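Local structure of amino acid ABC transporter, periplasmic amino acid-binding protein, putative (Streptococcus pneumoniae, 4I62) at residues D48-F52 and E198-A202. The protein binds L-arginine between its two lobes and probably delivers it to a membrane-embedded ABC transporter for uptake into the cell. Sequence-based numbering, arbitrary orientation.
With ARG (arginine), chain B.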
loop_
_atom_site.group_PDB
_atom_site.type_symbol
_atom_site.label_atom_id
_atom_site.label_comp_id
_atom_site.label_asym_id
_atom_site.label_seq_id
_atom_site.Cartn_x
_atom_site.Cartn_y
_atom_site.Cartn_z
ATOM N N ASP A 48 2.163 -7.564 1.226
ATOM C CA ASP A 48 2.258 -7.990 -0.150
ATOM C C ASP A 48 2.273 -6.711 -1.013
ATOM O O ASP A 48 1.415 -6.603 -1.891
ATOM C CB ASP A 48 1.007 -8.811 -0.444
ATOM C CG ASP A 48 1.064 -9.535 -1.774
ATOM O OD1 ASP A 48 2.109 -9.468 -2.456
ATOM O OD2 ASP A 48 0.063 -10.187 -2.124
ATOM N N PHE A 49 3.174 -5.771 -0.722
ATOM C CA PHE A 49 3.066 -4.403 -1.215
ATOM C C PHE A 49 4.447 -3.730 -1.164
ATOM O O PHE A 49 4.606 -2.636 -0.613
ATOM C CB PHE A 49 2.000 -3.648 -0.383
ATOM C CG PHE A 49 1.377 -2.466 -1.070
ATOM C CD1 PHE A 49 0.554 -2.653 -2.153
ATOM C CD2 PHE A 49 1.585 -1.162 -0.618
ATOM C CE1 PHE A 49 -0.069 -1.565 -2.767
ATOM C CE2 PHE A 49 0.973 -0.087 -1.211
ATOM C CZ PHE A 49 0.137 -0.276 -2.302
ATOM N N ALA A 50 5.454 -4.383 -1.763
ATOM C CA ALA A 50 6.788 -3.797 -1.799
ATOM C C ALA A 50 6.728 -2.485 -2.588
ATOM O O ALA A 50 6.061 -2.421 -3.635
ATOM C CB ALA A 50 7.780 -4.747 -2.452
ATOM N N PRO A 51 7.458 -1.454 -2.156
ATOM C CA PRO A 51 8.503 -1.454 -1.112
ATOM C C PRO A 51 7.988 -1.202 0.316
ATOM O O PRO A 51 8.782 -1.241 1.272
ATOM C CB PRO A 51 9.413 -0.273 -1.549
ATOM C CG PRO A 51 8.438 0.677 -2.200
ATOM C CD PRO A 51 7.499 -0.213 -2.963
ATOM N N PHE A 52 6.701 -0.915 0.454
ATOM C CA PHE A 52 6.143 -0.452 1.737
ATOM C C PHE A 52 6.091 -1.563 2.784
ATOM O O PHE A 52 6.551 -1.385 3.934
ATOM C CB PHE A 52 4.787 0.212 1.484
ATOM C CG PHE A 52 4.923 1.389 0.572
ATOM C CD1 PHE A 52 5.421 2.592 1.068
ATOM C CD2 PHE A 52 4.703 1.261 -0.800
ATOM C CE1 PHE A 52 5.655 3.658 0.224
ATOM C CE2 PHE A 52 4.957 2.332 -1.645
ATOM C CZ PHE A 52 5.432 3.520 -1.134
ATOM N N GLU A 198 -0.483 1.389 -7.788
ATOM C CA GLU A 198 0.325 2.598 -7.644
ATOM C C GLU A 198 1.756 2.346 -8.144
ATOM O O GLU A 198 2.300 1.243 -7.986
ATOM C CB GLU A 198 0.277 3.071 -6.191
ATOM C CG GLU A 198 -1.109 3.695 -5.900
ATOM C CD GLU A 198 -1.672 3.502 -4.486
ATOM O OE1 GLU A 198 -1.296 2.533 -3.781
ATOM O OE2 GLU A 198 -2.572 4.283 -4.119
ATOM N N GLU A 199 2.349 3.375 -8.725
ATOM C CA GLU A 199 3.581 3.266 -9.484
ATOM C C GLU A 199 4.719 2.481 -8.795
ATOM O O GLU A 199 5.297 1.593 -9.423
ATOM C CB GLU A 199 4.053 4.655 -9.931
ATOM C CG GLU A 199 5.293 4.591 -10.814
ATOM C CD GLU A 199 5.642 5.923 -11.471
ATOM O OE1 GLU A 199 5.151 6.983 -11.020
ATOM O OE2 GLU A 199 6.489 5.937 -12.404
ATOM N N PRO A 200 5.071 2.800 -7.542
ATOM C CA PRO A 200 6.236 2.103 -6.953
ATOM C C PRO A 200 5.977 0.610 -6.776
ATOM O O PRO A 200 6.874 -0.210 -6.907
ATOM C CB PRO A 200 6.406 2.791 -5.579
ATOM C CG PRO A 200 5.084 3.421 -5.296
ATOM C CD PRO A 200 4.550 3.846 -6.642
ATOM N N VAL A 201 4.731 0.266 -6.490
ATOM C CA VAL A 201 4.330 -1.125 -6.305
ATOM C C VAL A 201 4.321 -1.862 -7.655
ATOM O O VAL A 201 4.835 -2.977 -7.778
ATOM C CB VAL A 201 2.975 -1.192 -5.567
ATOM C CG1 VAL A 201 2.454 -2.617 -5.495
ATOM C CG2 VAL A 201 3.164 -0.618 -4.166
ATOM N N ALA A 202 3.797 -1.211 -8.688
ATOM C CA ALA A 202 3.869 -1.768 -10.026
ATOM C C ALA A 202 5.312 -2.024 -10.441
ATOM O O ALA A 202 5.641 -3.096 -10.961
ATOM C CB ALA A 202 3.148 -0.855 -11.020
HETATM N N ARG B . -3.171 2.754 -1.558
HETATM C CA ARG B . -4.297 1.806 -1.763
HETATM C C ARG B . -5.411 2.035 -0.744
HETATM O O ARG B . -5.157 2.657 0.309
HETATM C CB ARG B . -3.808 0.371 -1.785
HETATM C CG ARG B . -3.020 -0.023 -0.532
HETATM C CD ARG B . -2.796 -1.519 -0.449
HETATM N NE ARG B . -1.802 -1.814 0.566
HETATM C CZ ARG B . -1.403 -3.022 0.908
HETATM N NH1 ARG B . -0.492 -3.171 1.864
HETATM N NH2 ARG B . -1.920 -4.090 0.303
HETATM O OXT ARG B . -6.549 1.524 -1.009
HETATM O O HOH W 1 5.626 -4.542 -5.453
#
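With Phe49 CG anti to its own backbone nitrogen (chi1 -156°) and Val201 CG2 turned anti to its carbonyl carbon, the methyl comes down over the face of the ring. In this CH-pi contact Val201 CG2 sits 3.5 Å from the Phe49 ring centroid, almost on the ring normal, while CG1 lies alongside near CD1 and CE1. The opposite face of the same ring carries the bound arginine, whose NE stands 3.4 Å above the Phe49 ring plane, over its centre. The aromatic ring is thus a slab between the ligand's guanidinium end and the first turn of helix 199-208. At the ring edge, in plane, Glu198 OE1 approaches Phe49 CZ at 3.5 Å, the carboxylate turned 68° from the ring. A bend at chi2 (146°) carries that carboxylate to the ligand's N, which donates to Glu198 OE1 at 2.9 Å and weakly to OE2; Tyr227 OH also bonds to OE1 and would help fix its position. The two backbones are joined without a direct hydrogen bond: Val201 CA makes a CA-H...O contact of 3.4 Å with Ala50 O, and one water donates to both Ala50 O and Val201 O. Pro200 CG meets the edge of the Phe52 ring at CE2, 3.8 Å away, and Pro51, which follows a cis peptide bond, sets CD against Pro200 CB. The loop after strand 40-45 and the N-terminal end of helix 199-208 belong to opposite lobes, so Phe49 and Glu198 bring ring and carboxylate to one ligand from the two sides of the interdomain cleft, as in the ligand-bound, probably closed, form of a type II periplasmic binding protein.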